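Local coordinates for protein 3-hydroxyacyl-thioester dehydratase X (Mycobacterium tuberculosis, PDB 4OOB) that catalyses the reversible hydration of (2E)-enoyl-CoA thioesters to (3R)-3-hydroxyacyl-CoA, with a preference for C8 to C12 acyl chains, at residues T11-E16 against G88-A93; A22-Y27 against L41-A46; V83-G88 against V111-D116; D106-V111 against A118-T123. All blocks are in the same frame, centred on the assembly; numbering follows the deposited sequence.

Contact 1: T11-E16 against G88-A93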
loop_
_atom_site.group_PDB
_atom_site.type_symbol
_atom_site.label_atom_id
_atom_site.label_comp_id
_atom_site.label_asym_id
_atom_site.label_seq_id
_atom_site.Cartn_x
_atom_site.Cartn_y
_atom_site.Cartn_z
ATOM N N THR A 11 -11.493 -18.003 -0.038
ATOM C CA THR A 11 -10.521 -18.006 -1.192
ATOM C C THR A 11 -11.109 -17.505 -2.525
ATOM O O THR A 11 -12.161 -17.935 -2.919
ATOM C CB THR A 11 -9.881 -19.409 -1.373
ATOM O OG1 THR A 11 -8.971 -19.628 -0.286
ATOM C CG2 THR A 11 -9.096 -19.525 -2.683
ATOM N N VAL A 12 -10.421 -16.576 -3.200
ATOM C CA VAL A 12 -10.736 -16.208 -4.598
ATOM C C VAL A 12 -9.569 -16.584 -5.501
ATOM O O VAL A 12 -8.419 -16.504 -5.101
ATOM C CB VAL A 12 -11.028 -14.697 -4.764
ATOM C CG1 VAL A 12 -10.276 -14.081 -5.942
ATOM C CG2 VAL A 12 -12.531 -14.430 -4.884
ATOM N N THR A 13 -9.876 -16.928 -6.746
ATOM C CA THR A 13 -8.911 -17.509 -7.665
ATOM C C THR A 13 -9.063 -16.836 -9.020
ATOM O O THR A 13 -10.183 -16.679 -9.507
ATOM C CB THR A 13 -9.171 -19.010 -7.751
ATOM O OG1 THR A 13 -8.289 -19.677 -6.856
ATOM C CG2 THR A 13 -8.979 -19.513 -9.131
ATOM N N VAL A 14 -7.966 -16.397 -9.611
ATOM C CA VAL A 14 -8.037 -15.828 -10.955
ATOM C C VAL A 14 -6.976 -16.496 -11.801
ATOM O O VAL A 14 -5.793 -16.349 -11.552
ATOM C CB VAL A 14 -7.830 -14.296 -10.997
ATOM C CG1 VAL A 14 -8.052 -13.780 -12.423
ATOM C CG2 VAL A 14 -8.709 -13.586 -9.958
ATOM N N GLU A 15 -7.445 -17.235 -12.801
ATOM C CA GLU A 15 -6.622 -18.132 -13.610
ATOM C C GLU A 15 -5.472 -17.456 -14.284
ATOM O O GLU A 15 -4.335 -17.898 -14.189
ATOM C CB GLU A 15 -7.472 -18.789 -14.710
ATOM C CG GLU A 15 -8.133 -20.065 -14.260
ATOM C CD GLU A 15 -7.095 -21.109 -13.950
ATOM O OE1 GLU A 15 -6.959 -21.481 -12.760
ATOM O OE2 GLU A 15 -6.396 -21.513 -14.906
ATOM N N GLU A 16 -5.785 -16.431 -15.045
ATOM C CA GLU A 16 -4.776 -15.814 -15.875
ATOM C C GLU A 16 -5.214 -14.391 -16.023
ATOM O O GLU A 16 -6.267 -14.110 -16.602
ATOM C CB GLU A 16 -4.642 -16.506 -17.244
ATOM C CG GLU A 16 -3.728 -15.766 -18.221
ATOM C CD GLU A 16 -3.044 -16.674 -19.237
ATOM O OE1 GLU A 16 -2.414 -17.659 -18.808
ATOM O OE2 GLU A 16 -3.101 -16.386 -20.466
ATOM N N GLY A 88 -1.210 -15.737 -12.353
ATOM C CA GLY A 88 -2.216 -16.465 -11.569
ATOM C C GLY A 88 -2.376 -15.693 -10.272
ATOM O O GLY A 88 -1.409 -15.205 -9.717
ATOM N N VAL A 89 -3.592 -15.558 -9.790
ATOM C CA VAL A 89 -3.843 -14.841 -8.550
ATOM C C VAL A 89 -4.698 -15.695 -7.625
ATOM O O VAL A 89 -5.733 -16.207 -7.999
ATOM C CB VAL A 89 -4.557 -13.499 -8.837
ATOM C CG1 VAL A 89 -4.822 -12.721 -7.568
ATOM C CG2 VAL A 89 -3.731 -12.652 -9.773
ATOM N N ARG A 90 -4.263 -15.831 -6.391
ATOM C CA ARG A 90 -5.090 -16.425 -5.362
ATOM C C ARG A 90 -5.048 -15.517 -4.144
ATOM O O ARG A 90 -3.979 -15.124 -3.744
ATOM C CB ARG A 90 -4.587 -17.820 -4.983
ATOM C CG ARG A 90 -5.552 -18.614 -4.081
ATOM C CD ARG A 90 -4.874 -19.842 -3.459
ATOM N NE ARG A 90 -3.638 -20.014 -4.204
ATOM C CZ ARG A 90 -2.394 -20.023 -3.718
ATOM N NH1 ARG A 90 -2.145 -20.046 -2.383
ATOM N NH2 ARG A 90 -1.393 -20.081 -4.622
ATOM N N VAL A 91 -6.207 -15.261 -3.541
ATOM C CA VAL A 91 -6.343 -14.378 -2.367
ATOM C C VAL A 91 -7.067 -15.080 -1.239
ATOM O O VAL A 91 -8.044 -15.797 -1.478
ATOM C CB VAL A 91 -7.242 -13.167 -2.667
ATOM C CG1 VAL A 91 -7.310 -12.232 -1.455
ATOM C CG2 VAL A 91 -6.787 -12.429 -3.915
ATOM N N ARG A 92 -6.655 -14.851 0.000
ATOM C CA ARG A 92 -7.513 -15.237 1.113
ATOM C C ARG A 92 -7.469 -14.287 2.289
ATOM O O ARG A 92 -6.503 -13.520 2.464
ATOM C CB ARG A 92 -7.273 -16.690 1.523
ATOM C CG ARG A 92 -5.900 -16.973 2.089
ATOM C CD ARG A 92 -5.890 -17.189 3.601
ATOM N NE ARG A 92 -5.515 -18.557 3.914
ATOM C CZ ARG A 92 -5.674 -19.187 5.080
ATOM N NH1 ARG A 92 -6.217 -18.606 6.150
ATOM N NH2 ARG A 92 -5.268 -20.449 5.150
ATOM N N ALA A 93 -8.559 -14.343 3.054
ATOM C CA ALA A 93 -8.833 -13.518 4.206
ATOM C C ALA A 93 -8.774 -14.312 5.486
ATOM O O ALA A 93 -9.342 -15.365 5.573
ATOM C CB ALA A 93 -10.221 -12.907 4.082
#
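Arg90 holds CG anti to the backbone N (chi1 -170°), and Thr11 holds CG2 anti to its own backbone N. The two carbons meet 3.9 Å apart. They lie at the edge of the hotdog-fold sheet. Strand 12-18 is the outermost strand of that sheet within the chain and runs antiparallel along strand 86-99. Val14 and Val89 form a hydrogen-bonded pair. Val14 N donates to Val89 O at 2.8 Å, and Val89 N returns a bond to Val14 O. Val12 and Val91 form the next hydrogen-bonded pair, with the same two-way exchange between N and O. Between these pairs sits the non-hydrogen-bonded pair Thr13 and Arg90, where CA of Arg90 makes a CA-H...O contact of 3.3 Å to Val12 O.

The two faces differ. Val12, Val14, Val89 and Val91 point to one face, which is covered by helix 43-57. Ser51 of that helix touches Val14, and Leu55 touches Val91. Val14 CB and Val89 CB are 4.0 Å apart. Val12 CG1 and Val91 CG2 are more loosely matched, at 4.4 Å. Thr13 and Arg90 point to the other, more exposed face. Besides Thr11 CG2, Arg90 CG also meets Thr13 OG1, at 4.0 Å. The guanidinium of Arg92 leads away and forms a salt bridge with Glu94. Nearer the backbone, Arg92 CB rests 3.8 Å from Thr11 OG1.

Contact 2: A22-Y27 against L41-A46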
loop_
_atom_site.group_PDB
_atom_site.type_symbol
_atom_site.label_atom_id
_atom_site.label_comp_id
_atom_site.label_asym_id
_atom_site.label_seq_id
_atom_site.Cartn_x
_atom_site.Cartn_y
_atom_site.Cartn_z
ATOM N N ALA A 22 0.196 -0.093 -20.290
ATOM C CA ALA A 22 -0.195 1.335 -20.170
ATOM C C ALA A 22 -0.540 1.673 -18.720
ATOM O O ALA A 22 -0.328 2.807 -18.239
ATOM C CB ALA A 22 -1.395 1.652 -21.058
ATOM N N ASN A 23 -1.141 0.703 -18.048
ATOM C CA ASN A 23 -1.535 0.884 -16.670
ATOM C C ASN A 23 -0.285 0.896 -15.787
ATOM O O ASN A 23 -0.165 1.712 -14.899
ATOM C CB ASN A 23 -2.469 -0.235 -16.263
ATOM C CG ASN A 23 -3.048 0.008 -14.918
ATOM O OD1 ASN A 23 -2.737 -0.679 -13.952
ATOM N ND2 ASN A 23 -3.827 1.038 -14.824
ATOM N N VAL A 24 0.667 0.011 -16.079
ATOM C CA VAL A 24 1.952 0.031 -15.402
ATOM C C VAL A 24 2.624 1.411 -15.598
ATOM O O VAL A 24 3.051 2.028 -14.625
ATOM C CB VAL A 24 2.929 -1.085 -15.867
ATOM C CG1 VAL A 24 4.205 -1.067 -15.005
ATOM C CG2 VAL A 24 2.270 -2.455 -15.843
ATOM N N ALA A 25 2.680 1.878 -16.843
ATOM C CA ALA A 25 3.322 3.169 -17.170
ATOM C C ALA A 25 2.656 4.280 -16.408
ATOM O O ALA A 25 3.309 5.142 -15.874
ATOM C CB ALA A 25 3.254 3.466 -18.675
ATOM N N ALA A 26 1.334 4.240 -16.371
ATOM C CA ALA A 26 0.574 5.314 -15.750
ATOM C C ALA A 26 0.827 5.308 -14.262
ATOM O O ALA A 26 0.907 6.373 -13.676
ATOM C CB ALA A 26 -0.918 5.175 -16.043
ATOM N N TYR A 27 0.923 4.101 -13.685
ATOM C CA TYR A 27 1.220 3.866 -12.255
ATOM C C TYR A 27 2.620 4.317 -11.912
ATOM O O TYR A 27 2.838 5.021 -10.924
ATOM C CB TYR A 27 1.050 2.356 -11.893
ATOM C CG TYR A 27 1.469 1.923 -10.466
ATOM C CD1 TYR A 27 2.813 1.640 -10.137
ATOM C CD2 TYR A 27 0.521 1.757 -9.453
ATOM C CE1 TYR A 27 3.179 1.211 -8.856
ATOM C CE2 TYR A 27 0.873 1.330 -8.184
ATOM C CZ TYR A 27 2.204 1.071 -7.873
ATOM O OH TYR A 27 2.533 0.646 -6.593
ATOM N N LEU A 41 8.003 -3.006 -7.680
ATOM C CA LEU A 41 7.807 -3.960 -6.582
ATOM C C LEU A 41 6.411 -3.921 -5.989
ATOM O O LEU A 41 5.856 -4.953 -5.712
ATOM C CB LEU A 41 8.867 -3.692 -5.498
ATOM C CG LEU A 41 8.765 -4.473 -4.203
ATOM C CD1 LEU A 41 8.965 -5.970 -4.397
ATOM C CD2 LEU A 41 9.757 -3.915 -3.175
ATOM N N THR A 42 5.855 -2.720 -5.793
ATOM C CA THR A 42 4.507 -2.538 -5.191
ATOM C C THR A 42 3.305 -2.635 -6.182
ATOM O O THR A 42 2.157 -2.592 -5.763
ATOM C CB THR A 42 4.430 -1.148 -4.476
ATOM O OG1 THR A 42 4.814 -0.095 -5.386
ATOM C CG2 THR A 42 5.336 -1.138 -3.270
ATOM N N TYR A 43 3.580 -2.750 -7.491
ATOM C CA TYR A 43 2.530 -2.613 -8.484
ATOM C C TYR A 43 1.467 -3.733 -8.403
ATOM O O TYR A 43 0.296 -3.485 -8.672
ATOM C CB TYR A 43 3.106 -2.492 -9.914
ATOM C CG TYR A 43 2.015 -2.623 -10.949
ATOM C CD1 TYR A 43 1.201 -1.554 -11.219
ATOM C CD2 TYR A 43 1.761 -3.824 -11.603
ATOM C CE1 TYR A 43 0.167 -1.660 -12.107
ATOM C CE2 TYR A 43 0.731 -3.932 -12.508
ATOM C CZ TYR A 43 -0.077 -2.841 -12.729
ATOM O OH TYR A 43 -1.142 -2.855 -13.611
ATOM N N PRO A 44 1.886 -4.966 -8.044
ATOM C CA PRO A 44 0.900 -6.034 -8.002
ATOM C C PRO A 44 -0.127 -5.837 -6.904
ATOM O O PRO A 44 -1.164 -6.500 -6.934
ATOM C CB PRO A 44 1.742 -7.304 -7.770
ATOM C CG PRO A 44 3.059 -6.951 -8.331
ATOM C CD PRO A 44 3.265 -5.497 -8.026
ATOM N N PHE A 45 0.115 -4.903 -5.986
ATOM C CA PHE A 45 -0.960 -4.481 -5.118
ATOM C C PHE A 45 -2.105 -3.914 -5.953
ATOM O O PHE A 45 -3.266 -4.306 -5.771
ATOM C CB PHE A 45 -0.524 -3.459 -4.039
ATOM C CG PHE A 45 -1.652 -3.034 -3.136
ATOM C CD1 PHE A 45 -1.858 -3.646 -1.893
ATOM C CD2 PHE A 45 -2.508 -2.028 -3.502
ATOM C CE1 PHE A 45 -2.903 -3.259 -1.058
ATOM C CE2 PHE A 45 -3.582 -1.650 -2.683
ATOM C CZ PHE A 45 -3.757 -2.240 -1.444
ATOM N N ALA A 46 -1.817 -2.967 -6.826
ATOM C CA ALA A 46 -2.910 -2.391 -7.651
ATOM C C ALA A 46 -3.542 -3.442 -8.561
ATOM O O ALA A 46 -4.762 -3.569 -8.683
ATOM C CB ALA A 46 -2.421 -1.207 -8.453
#
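Tyr43, on helix 43-57, places its CB over one face of the Tyr27 ring, 4.2 Å from the ring centroid, as a CH-pi contact. CG follows anti to the backbone N (chi1 169°), on the way to helix 21-31. CD1 comes next and sits above the same face, 3.6 Å from Tyr27 CG and offset toward the rim. The edge of Tyr43 therefore meets the face of Tyr27. This is a T-shaped stack, with the planes at 82° and the centroids 5.1 Å apart. Further out, CE1 lies 3.6 Å from Asn23 OD1. CE2 and CZ carry Val24 CG2 over one ring face, and the nearest approach is 3.9 Å to CZ. The hydroxyl OH then donates to Asn23 OD1 at 2.7 Å. It arrives in the plane of the amide carbonyl, on a lone pair.

Helix 43-57 is the helix that the hotdog sheet wraps, and helix 21-31 packs against it through Tyr43 and Ala46. Each tyrosine reaches across to the other segment. The OH of Tyr27 is hydrogen-bonded to Thr42 OG1 of segment 41-46 at 2.7 Å, at the ring edge and near the ring plane. Val167 and Tyr164 of helix 158-167 also touch Tyr27, as does Ala198 of helix 193-199. Ala46 CB approaches the ring obliquely, 4.2 Å from Tyr27 CE2.

Contact 3: V83-G88 against V111-D116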
loop_
_atom_site.group_PDB
_atom_site.type_symbol
_atom_site.label_atom_id
_atom_site.label_comp_id
_atom_site.label_asym_id
_atom_site.label_seq_id
_atom_site.Cartn_x
_atom_site.Cartn_y
_atom_site.Cartn_z
ATOM N N VAL A 83 6.316 -7.008 -17.282
ATOM C CA VAL A 83 5.192 -6.345 -17.887
ATOM C C VAL A 83 4.517 -7.304 -18.907
ATOM O O VAL A 83 3.306 -7.282 -19.092
ATOM C CB VAL A 83 5.751 -5.056 -18.497
ATOM C CG1 VAL A 83 4.855 -4.470 -19.558
ATOM C CG2 VAL A 83 6.004 -4.061 -17.385
ATOM N N THR A 84 5.305 -8.179 -19.527
ATOM C CA THR A 84 4.806 -9.126 -20.547
ATOM C C THR A 84 4.216 -10.404 -19.965
ATOM O O THR A 84 3.621 -11.170 -20.691
ATOM C CB THR A 84 5.915 -9.526 -21.539
ATOM O OG1 THR A 84 7.035 -10.096 -20.845
ATOM C CG2 THR A 84 6.411 -8.319 -22.295
ATOM N N ASP A 85 4.373 -10.634 -18.658
ATOM C CA ASP A 85 3.746 -11.780 -17.992
ATOM C C ASP A 85 2.227 -11.648 -17.882
ATOM O O ASP A 85 1.680 -10.554 -17.809
ATOM C CB ASP A 85 4.306 -11.949 -16.594
ATOM C CG ASP A 85 5.724 -12.409 -16.587
ATOM O OD1 ASP A 85 6.173 -13.007 -17.581
ATOM O OD2 ASP A 85 6.392 -12.214 -15.558
ATOM N N ALA A 86 1.550 -12.785 -17.911
ATOM C CA ALA A 86 0.176 -12.891 -17.416
ATOM C C ALA A 86 0.325 -13.571 -16.040
ATOM O O ALA A 86 1.329 -14.283 -15.835
ATOM C CB ALA A 86 -0.664 -13.729 -18.371
ATOM N N VAL A 87 -0.605 -13.357 -15.096
ATOM C CA VAL A 87 -0.412 -13.890 -13.717
ATOM C C VAL A 87 -1.549 -14.711 -13.132
ATOM O O VAL A 87 -2.707 -14.432 -13.386
ATOM C CB VAL A 87 -0.056 -12.777 -12.687
ATOM C CG1 VAL A 87 1.272 -12.150 -13.003
ATOM C CG2 VAL A 87 -1.137 -11.732 -12.563
ATOM N N GLY A 88 -1.210 -15.737 -12.353
ATOM C CA GLY A 88 -2.216 -16.465 -11.569
ATOM C C GLY A 88 -2.376 -15.693 -10.272
ATOM O O GLY A 88 -1.409 -15.205 -9.717
ATOM N N VAL A 111 0.653 -14.273 -6.163
ATOM C CA VAL A 111 0.718 -13.959 -7.580
ATOM C C VAL A 111 1.746 -14.867 -8.268
ATOM O O VAL A 111 2.942 -14.834 -7.963
ATOM C CB VAL A 111 1.085 -12.479 -7.773
ATOM C CG1 VAL A 111 1.373 -12.149 -9.246
ATOM C CG2 VAL A 111 -0.018 -11.589 -7.228
ATOM N N SER A 112 1.262 -15.695 -9.191
ATOM C CA SER A 112 2.096 -16.702 -9.846
ATOM C C SER A 112 2.333 -16.391 -11.309
ATOM O O SER A 112 1.482 -15.790 -11.982
ATOM C CB SER A 112 1.443 -18.064 -9.768
ATOM O OG SER A 112 1.452 -18.472 -8.424
ATOM N N VAL A 113 3.510 -16.805 -11.751
ATOM C CA VAL A 113 3.902 -16.910 -13.151
ATOM C C VAL A 113 4.355 -18.353 -13.379
ATOM O O VAL A 113 5.260 -18.868 -12.686
ATOM C CB VAL A 113 5.042 -15.951 -13.492
ATOM C CG1 VAL A 113 5.506 -16.167 -14.942
ATOM C CG2 VAL A 113 4.581 -14.512 -13.274
ATOM N N GLY A 114 3.690 -19.010 -14.327
ATOM C CA GLY A 114 3.737 -20.464 -14.438
ATOM C C GLY A 114 3.098 -21.054 -13.208
ATOM O O GLY A 114 2.082 -20.556 -12.726
ATOM N N ASN A 115 3.689 -22.101 -12.670
ATOM C CA ASN A 115 3.186 -22.611 -11.408
ATOM C C ASN A 115 3.989 -22.172 -10.208
ATOM O O ASN A 115 3.705 -22.597 -9.087
ATOM C CB ASN A 115 3.026 -24.129 -11.444
ATOM C CG ASN A 115 1.570 -24.540 -11.408
ATOM O OD1 ASN A 115 0.887 -24.460 -10.367
ATOM N ND2 ASN A 115 1.075 -24.958 -12.558
ATOM N N ASP A 116 4.960 -21.304 -10.425
ATOM C CA ASP A 116 5.719 -20.761 -9.317
ATOM C C ASP A 116 5.162 -19.431 -8.785
ATOM O O ASP A 116 4.565 -18.648 -9.540
ATOM C CB ASP A 116 7.150 -20.568 -9.756
ATOM C CG ASP A 116 7.799 -21.869 -10.199
ATOM O OD1 ASP A 116 7.433 -22.993 -9.723
ATOM O OD2 ASP A 116 8.699 -21.747 -11.030
HETATM O O HOH W 1 -1.022 -17.380 -7.177
#
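Two backbone hydrogen bonds tie Gly88 to Ser112. Gly88 N donates to Ser112 O at 2.7 Å, and Ser112 N donates to Gly88 O at 2.8 Å. CA-H...O contacts flank them: Val87 CA lies 3.2 Å from Ser112 O, and Val111 CA lies close to Gly88 O.

These bonds join the open end of the beta hairpin formed by strands 86-99 and 102-113, part of the hotdog sheet. The short segments lie at 125°, well away from straight antiparallel. Beyond the pair, strand 102-113 ends in a type II' turn from Val113 to Asp116, which leads into strand 116-128.

Van der Waals contacts centre on Val87. Its CG1 is anti to the carbonyl carbon (chi1 -65°), which sets it 3.8 Å from Val111 CG1 and 4.1 Å from Val113 CG2. Leu47 of helix 43-57 also touches Val87. Asp85 crosses Val113 at about a right angle, with OD2 3.7 Å from Val113 CG2.

The polar partners lie elsewhere. Asp85 OD2 accepts a hydrogen bond from Ala82 N and forms a salt bridge with Arg79. A water lies 3.0 Å from Ser112 OG and makes a weak hydrogen bond to Gly88 O.

Contact 4: D106-V111 against A118-T123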
loop_
_atom_site.group_PDB
_atom_site.type_symbol
_atom_site.label_atom_id
_atom_site.label_comp_id
_atom_site.label_asym_id
_atom_site.label_seq_id
_atom_site.Cartn_x
_atom_site.Cartn_y
_atom_site.Cartn_z
ATOM N N ASP A 106 -6.441 -9.868 7.734
ATOM C CA ASP A 106 -5.352 -10.031 6.817
ATOM C C ASP A 106 -5.840 -10.545 5.477
ATOM O O ASP A 106 -6.607 -11.505 5.400
ATOM C CB ASP A 106 -4.338 -11.020 7.363
ATOM C CG ASP A 106 -3.523 -10.497 8.546
ATOM O OD1 ASP A 106 -3.462 -9.273 8.871
ATOM O OD2 ASP A 106 -2.928 -11.385 9.171
ATOM N N LEU A 107 -5.350 -9.916 4.404
ATOM C CA LEU A 107 -5.675 -10.318 3.010
ATOM C C LEU A 107 -4.403 -10.793 2.358
ATOM O O LEU A 107 -3.479 -10.026 2.211
ATOM C CB LEU A 107 -6.225 -9.132 2.249
ATOM C CG LEU A 107 -7.719 -8.798 2.347
ATOM C CD1 LEU A 107 -8.448 -9.599 3.373
ATOM C CD2 LEU A 107 -7.971 -7.319 2.561
ATOM N N VAL A 108 -4.340 -12.089 2.050
ATOM C CA VAL A 108 -3.071 -12.748 1.749
ATOM C C VAL A 108 -3.179 -13.097 0.272
ATOM O O VAL A 108 -4.120 -13.789 -0.144
ATOM C CB VAL A 108 -2.897 -13.977 2.671
ATOM C CG1 VAL A 108 -1.639 -14.757 2.378
ATOM C CG2 VAL A 108 -2.909 -13.546 4.146
ATOM N N THR A 109 -2.267 -12.547 -0.526
ATOM C CA THR A 109 -2.305 -12.711 -1.963
ATOM C C THR A 109 -1.022 -13.391 -2.500
ATOM O O THR A 109 0.121 -13.025 -2.132
ATOM C CB THR A 109 -2.547 -11.355 -2.655
ATOM O OG1 THR A 109 -3.809 -10.859 -2.248
ATOM C CG2 THR A 109 -2.617 -11.469 -4.141
ATOM N N ASN A 110 -1.262 -14.377 -3.367
ATOM C CA ASN A 110 -0.233 -15.129 -4.080
ATOM C C ASN A 110 -0.393 -14.871 -5.583
ATOM O O ASN A 110 -1.433 -15.223 -6.188
ATOM C CB ASN A 110 -0.354 -16.641 -3.793
ATOM C CG ASN A 110 0.246 -17.033 -2.436
ATOM O OD1 ASN A 110 1.441 -17.266 -2.338
ATOM N ND2 ASN A 110 -0.580 -17.064 -1.377
ATOM N N VAL A 111 0.653 -14.273 -6.163
ATOM C CA VAL A 111 0.718 -13.959 -7.580
ATOM C C VAL A 111 1.746 -14.867 -8.268
ATOM O O VAL A 111 2.942 -14.834 -7.963
ATOM C CB VAL A 111 1.085 -12.479 -7.773
ATOM C CG1 VAL A 111 1.373 -12.149 -9.246
ATOM C CG2 VAL A 111 -0.018 -11.589 -7.228
ATOM N N ALA A 118 5.813 -15.821 -7.713
ATOM C CA ALA A 118 6.772 -14.758 -7.903
ATOM C C ALA A 118 6.659 -13.711 -6.831
ATOM O O ALA A 118 7.649 -13.103 -6.479
ATOM C CB ALA A 118 6.588 -14.131 -9.250
ATOM N N TRP A 119 5.463 -13.524 -6.281
ATOM C CA TRP A 119 5.183 -12.344 -5.458
ATOM C C TRP A 119 4.043 -12.664 -4.482
ATOM O O TRP A 119 2.989 -13.169 -4.875
ATOM C CB TRP A 119 4.844 -11.174 -6.404
ATOM C CG TRP A 119 4.686 -9.729 -5.851
ATOM C CD1 TRP A 119 5.610 -8.701 -5.929
ATOM C CD2 TRP A 119 3.522 -9.162 -5.240
ATOM N NE1 TRP A 119 5.086 -7.523 -5.405
ATOM C CE2 TRP A 119 3.811 -7.776 -4.972
ATOM C CE3 TRP A 119 2.280 -9.671 -4.905
ATOM C CZ2 TRP A 119 2.904 -6.932 -4.372
ATOM C CZ3 TRP A 119 1.371 -8.845 -4.311
ATOM C CH2 TRP A 119 1.681 -7.468 -4.038
ATOM N N HIS A 120 4.289 -12.368 -3.217
ATOM C CA HIS A 120 3.408 -12.710 -2.121
ATOM C C HIS A 120 3.132 -11.466 -1.276
ATOM O O HIS A 120 4.055 -10.714 -0.957
ATOM C CB HIS A 120 4.106 -13.791 -1.255
ATOM C CG HIS A 120 3.310 -14.222 -0.067
ATOM N ND1 HIS A 120 2.396 -15.262 -0.103
ATOM C CD2 HIS A 120 3.306 -13.768 1.200
ATOM C CE1 HIS A 120 1.840 -15.393 1.088
ATOM N NE2 HIS A 120 2.374 -14.494 1.893
ATOM N N GLN A 121 1.895 -11.295 -0.837
ATOM C CA GLN A 121 1.559 -10.161 0.006
ATOM C C GLN A 121 0.585 -10.454 1.175
ATOM O O GLN A 121 -0.365 -11.174 1.017
ATOM C CB GLN A 121 0.993 -9.076 -0.862
ATOM C CG GLN A 121 0.424 -7.894 -0.125
ATOM C CD GLN A 121 -0.094 -6.870 -1.109
ATOM O OE1 GLN A 121 0.550 -5.865 -1.317
ATOM N NE2 GLN A 121 -1.226 -7.154 -1.771
ATOM N N VAL A 122 0.880 -9.843 2.330
ATOM C CA VAL A 122 -0.004 -9.744 3.475
ATOM C C VAL A 122 -0.319 -8.239 3.697
ATOM O O VAL A 122 0.561 -7.393 3.939
ATOM C CB VAL A 122 0.571 -10.362 4.756
ATOM C CG1 VAL A 122 -0.519 -10.480 5.823
ATOM C CG2 VAL A 122 1.199 -11.765 4.504
ATOM N N THR A 123 -1.597 -7.938 3.530
ATOM C CA THR A 123 -2.119 -6.633 3.638
ATOM C C THR A 123 -3.068 -6.722 4.817
ATOM O O THR A 123 -3.941 -7.599 4.858
ATOM C CB THR A 123 -2.981 -6.294 2.403
ATOM O OG1 THR A 123 -2.135 -6.155 1.254
ATOM C CG2 THR A 123 -3.849 -5.018 2.647
#
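Val111 and Trp119 pack on the buried face of this strand pair, where Val111 CG2 lies 3.8 Å from Trp119 CE3. The approach is oblique to the indole. Trp119 NE1 is hydrogen-bonded to Leu41 O. Leu107, Thr109, Gln121 and Thr123 share this face. Helix 43-57 covers much of it, with Val52 on Thr109, Phe45 on Gln121 and Pro44 on Trp119. The backbone is closely joined. Leu107 N donates to Thr123 O at 2.7 Å. Thr109 and Gln121 exchange two bonds of 2.8 Å each, between the N of one and the O of the other.

The other face carries Val108, Asn110, His120 and Val122, all partly exposed. Here Val108 CG2 and Val122 CG1 meet loosely, 4.2 Å apart. Asn110 and His120 lie side by side and point the same way. His120 ND1 donates to Asn110 OD1 at 3.2 Å. The oxygen lies in the imidazole plane, but the donor stands 54° out of the amide plane, with the two flat groups at 63°. His120 CE1 also rests on Val108 CG1. Asp106, buried at one end of the pair, touches Val122 CG1 with its CG. The Asp106 carboxylate is held by Thr124, Arg97 and Asn95.

At the other end of the pair the regular pairing is broken. Ala118 N bonds to Val111 O at 3.0 Å, and Trp119 N makes a weak bond to the same oxygen. Two residues facing one in this way form a classic beta bulge, here in the hairpin 102-113/116-128 of the hotdog fold.

How the contacts relate
Contacts 1, 3 and 4 follow one another across the same antiparallel sheet, in the order 12-18, 86-99, 102-113, 116-128. Contacts 1 and 3 share Gly88, and contacts 3 and 4 share Val111. Contacts 1 and 4 have centres 10 Å apart and are probably joined by backbone hydrogen bonds, Arg90 O to Asn110 N at 2.8 Å and Arg92 O to Val108 N. Contact 2 is helical and lies nested in the chain loop closed by contact 1, with centres 18 Å apart and no touch. It meets contact 4 where Pro44 CB lies 3.5 Å from Trp119 CE2. It reaches contact 3 more lightly, through Val24 CG1 and Val83 CG2 at 4.2 Å.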